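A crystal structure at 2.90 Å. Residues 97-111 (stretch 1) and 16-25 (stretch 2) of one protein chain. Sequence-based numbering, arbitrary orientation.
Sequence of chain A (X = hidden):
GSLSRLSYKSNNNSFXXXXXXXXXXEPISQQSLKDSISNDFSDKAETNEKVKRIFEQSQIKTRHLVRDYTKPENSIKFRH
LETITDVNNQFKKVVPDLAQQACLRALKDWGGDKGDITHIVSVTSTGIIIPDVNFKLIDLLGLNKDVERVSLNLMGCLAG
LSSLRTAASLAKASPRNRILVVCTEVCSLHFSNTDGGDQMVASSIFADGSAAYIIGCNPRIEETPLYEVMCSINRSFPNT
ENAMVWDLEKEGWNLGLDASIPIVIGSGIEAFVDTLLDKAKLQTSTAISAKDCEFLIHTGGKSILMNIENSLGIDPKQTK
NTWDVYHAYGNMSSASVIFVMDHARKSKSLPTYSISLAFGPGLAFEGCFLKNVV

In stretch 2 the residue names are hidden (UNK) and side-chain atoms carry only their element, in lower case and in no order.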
# COMPACT_ATOMS: atom_id res chain seq x y z
N ASP A 97 13.71 7.01 -10.83
CA ASP A 97 13.92 7.33 -12.24
C ASP A 97 13.09 6.44 -13.15
O ASP A 97 12.48 6.91 -14.11
CB ASP A 97 15.39 7.19 -12.63
CG ASP A 97 16.26 8.27 -12.03
OD1 ASP A 97 17.48 8.28 -12.29
OD2 ASP A 97 15.72 9.12 -11.30
N LEU A 98 13.07 5.14 -12.85
CA LEU A 98 12.32 4.19 -13.66
C LEU A 98 10.83 4.53 -13.67
O LEU A 98 10.19 4.50 -14.72
CB LEU A 98 12.54 2.77 -13.16
CG LEU A 98 13.85 2.13 -13.60
CD1 LEU A 98 13.82 0.65 -13.28
CD2 LEU A 98 14.01 2.29 -15.09
N ALA A 99 10.28 4.86 -12.52
CA ALA A 99 8.86 5.20 -12.43
C ALA A 99 8.54 6.52 -13.14
O ALA A 99 7.48 6.68 -13.72
CB ALA A 99 8.42 5.27 -10.97
N GLN A 100 9.47 7.47 -13.05
CA GLN A 100 9.31 8.77 -13.67
C GLN A 100 9.26 8.56 -15.18
O GLN A 100 8.47 9.16 -15.90
CB GLN A 100 10.48 9.69 -13.29
CG GLN A 100 10.24 11.16 -13.70
CD GLN A 100 11.45 12.04 -13.44
OE1 GLN A 100 11.44 13.23 -13.79
NE2 GLN A 100 12.47 11.46 -12.83
N GLN A 101 10.14 7.69 -15.65
CA GLN A 101 10.27 7.37 -17.05
C GLN A 101 8.96 6.79 -17.58
O GLN A 101 8.42 7.23 -18.59
CB GLN A 101 11.44 6.39 -17.24
CG GLN A 101 11.90 6.40 -18.68
CD GLN A 101 13.16 5.65 -18.87
OE1 GLN A 101 13.24 4.61 -19.57
NE2 GLN A 101 14.18 6.20 -18.28
N ALA A 102 8.44 5.80 -16.88
CA ALA A 102 7.19 5.17 -17.28
C ALA A 102 6.07 6.20 -17.28
O ALA A 102 5.39 6.40 -18.30
CB ALA A 102 6.86 4.00 -16.33
N CYS A 103 5.88 6.88 -16.15
CA CYS A 103 4.84 7.90 -16.00
C CYS A 103 4.90 8.94 -17.11
O CYS A 103 3.88 9.29 -17.69
CB CYS A 103 4.99 8.62 -14.66
SG CYS A 103 4.38 7.71 -13.28
N LEU A 104 6.10 9.42 -17.39
CA LEU A 104 6.30 10.40 -18.43
C LEU A 104 5.74 9.84 -19.73
O LEU A 104 4.87 10.43 -20.35
CB LEU A 104 7.80 10.70 -18.55
CG LEU A 104 8.25 12.16 -18.43
CD1 LEU A 104 7.29 12.94 -17.55
CD2 LEU A 104 9.66 12.20 -17.89
N ARG A 105 6.21 8.66 -20.11
CA ARG A 105 5.76 8.01 -21.33
C ARG A 105 4.27 7.71 -21.36
O ARG A 105 3.64 7.80 -22.42
CB ARG A 105 6.52 6.71 -21.54
CG ARG A 105 7.93 6.93 -22.00
CD ARG A 105 8.78 5.76 -21.66
NE ARG A 105 9.87 5.62 -22.62
CZ ARG A 105 11.04 5.09 -22.33
NH1 ARG A 105 11.28 4.66 -21.10
NH2 ARG A 105 11.97 4.96 -23.26
N ALA A 106 3.72 7.35 -20.21
CA ALA A 106 2.29 7.04 -20.10
C ALA A 106 1.49 8.33 -20.20
O ALA A 106 0.34 8.32 -20.61
CB ALA A 106 2.00 6.35 -18.78
N LEU A 107 2.11 9.44 -19.83
CA LEU A 107 1.45 10.73 -19.88
C LEU A 107 1.34 11.22 -21.32
O LEU A 107 0.29 11.71 -21.73
CB LEU A 107 2.20 11.75 -19.04
CG LEU A 107 1.94 11.70 -17.53
CD1 LEU A 107 2.96 12.56 -16.78
CD2 LEU A 107 0.52 12.16 -17.25
N LYS A 108 2.41 11.09 -22.08
CA LYS A 108 2.35 11.54 -23.46
C LYS A 108 1.43 10.62 -24.25
O LYS A 108 0.66 11.06 -25.11
CB LYS A 108 3.76 11.54 -24.06
CG LYS A 108 3.91 10.74 -25.32
CD LYS A 108 5.28 10.97 -25.87
CE LYS A 108 5.26 11.38 -27.32
NZ LYS A 108 4.96 10.30 -28.25
N ASP A 109 1.48 9.33 -23.97
CA ASP A 109 0.61 8.41 -24.68
C ASP A 109 -0.85 8.76 -24.41
O ASP A 109 -1.71 8.63 -25.29
CB ASP A 109 0.87 6.96 -24.25
CG ASP A 109 0.34 5.96 -25.26
OD1 ASP A 109 -0.27 4.95 -24.85
OD2 ASP A 109 0.53 6.20 -26.47
N TRP A 110 -1.12 9.22 -23.19
CA TRP A 110 -2.47 9.61 -22.79
C TRP A 110 -2.90 10.80 -23.62
O TRP A 110 -4.02 10.84 -24.13
CB TRP A 110 -2.48 9.98 -21.30
CG TRP A 110 -3.65 10.81 -20.86
CD1 TRP A 110 -4.97 10.62 -21.17
CD2 TRP A 110 -3.61 11.92 -19.96
NE1 TRP A 110 -5.75 11.54 -20.51
CE2 TRP A 110 -4.94 12.35 -19.76
CE3 TRP A 110 -2.58 12.60 -19.30
CZ2 TRP A 110 -5.27 13.42 -18.92
CZ3 TRP A 110 -2.90 13.66 -18.46
CH2 TRP A 110 -4.24 14.06 -18.29
N GLY A 111 -2.00 11.77 -23.77
CA GLY A 111 -2.30 12.95 -24.55
C GLY A 111 -2.74 14.15 -23.75
O GLY A 111 -2.42 15.29 -24.10
N UNK A 16 -8.85 2.71 -20.08
CA UNK A 16 -7.41 2.89 -19.96
C UNK A 16 -7.11 3.87 -21.08
O UNK A 16 -7.23 3.51 -22.26
c UNK A 16 -5.30 1.74 -20.16
c UNK A 16 -6.96 0.61 -19.26
c UNK A 16 -6.68 1.57 -20.24
N UNK A 17 -6.70 5.09 -20.74
CA UNK A 17 -6.43 6.12 -21.74
C UNK A 17 -4.98 6.28 -22.23
O UNK A 17 -4.70 7.10 -23.11
c UNK A 17 -9.32 7.19 -21.89
c UNK A 17 -8.40 7.45 -20.72
c UNK A 17 -6.94 7.46 -21.20
c UNK A 17 -8.73 8.77 -20.06
N UNK A 18 -4.07 5.50 -21.66
CA UNK A 18 -2.69 5.59 -22.08
C UNK A 18 -1.79 4.66 -21.28
O UNK A 18 -2.07 4.40 -20.11
N UNK A 19 -0.73 4.16 -21.90
CA UNK A 19 0.20 3.26 -21.22
C UNK A 19 1.64 3.56 -21.60
O UNK A 19 1.93 3.98 -22.72
c UNK A 19 -1.54 1.47 -21.49
c UNK A 19 0.77 0.90 -20.69
c UNK A 19 -1.90 0.14 -22.13
c UNK A 19 -0.05 1.80 -21.59
N UNK A 20 2.55 3.34 -20.66
CA UNK A 20 3.94 3.58 -20.94
C UNK A 20 4.77 2.65 -20.10
O UNK A 20 4.41 2.35 -18.96
N UNK A 21 5.87 2.17 -20.66
CA UNK A 21 6.74 1.28 -19.92
C UNK A 21 8.13 1.88 -19.79
O UNK A 21 8.43 2.90 -20.41
c UNK A 21 5.53 -0.78 -20.64
c UNK A 21 6.88 -0.09 -20.61
c UNK A 21 7.40 0.10 -22.03
c UNK A 21 7.94 -1.17 -22.63
N UNK A 22 8.97 1.24 -19.00
CA UNK A 22 10.33 1.69 -18.79
C UNK A 22 11.12 0.57 -18.14
O UNK A 22 10.67 -0.04 -17.19
o UNK A 22 11.65 3.30 -17.55
c UNK A 22 10.33 2.92 -17.88
N UNK A 23 12.30 0.28 -18.68
CA UNK A 23 13.11 -0.80 -18.11
C UNK A 23 14.56 -0.38 -17.95
O UNK A 23 15.04 0.50 -18.65
c UNK A 23 13.05 -2.08 -19.00
c UNK A 23 11.67 -2.66 -18.97
c UNK A 23 13.46 -1.75 -20.43
N UNK A 24 15.27 -1.02 -17.02
CA UNK A 24 16.67 -0.69 -16.79
C UNK A 24 17.59 -1.28 -17.85
O UNK A 24 17.51 -2.47 -18.15
c UNK A 24 14.78 -1.96 -16.01
c UNK A 24 16.04 -2.43 -15.37
c UNK A 24 16.93 -1.27 -15.41
N UNK A 25 18.43 -0.42 -18.42
CA UNK A 25 19.40 -0.84 -19.43
C UNK A 25 18.87 -1.55 -20.66
O UNK A 25 17.71 -1.39 -21.05

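Position 16 carries three side-chain carbons, one bearing the other two. They stay clear of the helix. A fork at CB with two equal arms is valine.

Position 17 has four carbons, forked at the second. Its CB points toward the helix and lies 3.7 Å from W110 CD1, an apolar contact. Its O receives a CA-H...O contact from W110 CA at 3.4 Å. This is leucine.

Position 18 has no side-chain atoms. Its CA is 4.1 Å from W110 CA. A CB here would clash with W110 CA at 2.7 Å, so the bare backbone is what fits. It is glycine.

Position 19 has four carbons, forked at the first, with one arm two carbons long. Its CB points away from the helix, but its backbone is engaged. Its N donates a nearly straight hydrogen bond to D109 OD1, at 3.1 Å and 178°. This is isoleucine.

Position 20 again lacks side-chain atoms. Its N is 3.6 Å from A106 CB, and its CA is 3.9 Å from A106 CA. A CB here would clash with A106 N at 2.4 Å and with A102 O at 2.9 Å. It is glycine.

Position 21 repeats the pattern of I19: four carbons, forked at the first, one arm longer. Its CB points away from the helix, while its O lies 3.1 Å from R105 CD. It is isoleucine.

Position 22 has one carbon followed by one oxygen. That oxygen is 2.9 Å from Q101 OE1 and 3.4 Å from L98 O. Which of the two takes its proton is open. The residue is serine.

Position 23 has three carbons, one carrying two, as at V16. Its CB points away, and its backbone C lies 4.0 Å from L98 CD2. It is valine.

Position 24 has three carbons closing a ring onto the backbone N. The ring carbon bonded to that N meets L98 CD1 at 3.9 Å. This is proline.

Position 25 has no side-chain atoms and does not touch the helix. Its positive phi favours glycine, which it is.

The strand runs roughly antiparallel to the helix, at 150°, and the axes approach to 5.8 Å. G18 and G20 make this closeness possible, because a CB on either would run into the helix backbone. The D109 bond ties the strand backbone to the helix. L17 with W110 and P24 with L98 add apolar packing towards the two ends of the contact.

Stretch 2 16-25: VLGIGISVPG
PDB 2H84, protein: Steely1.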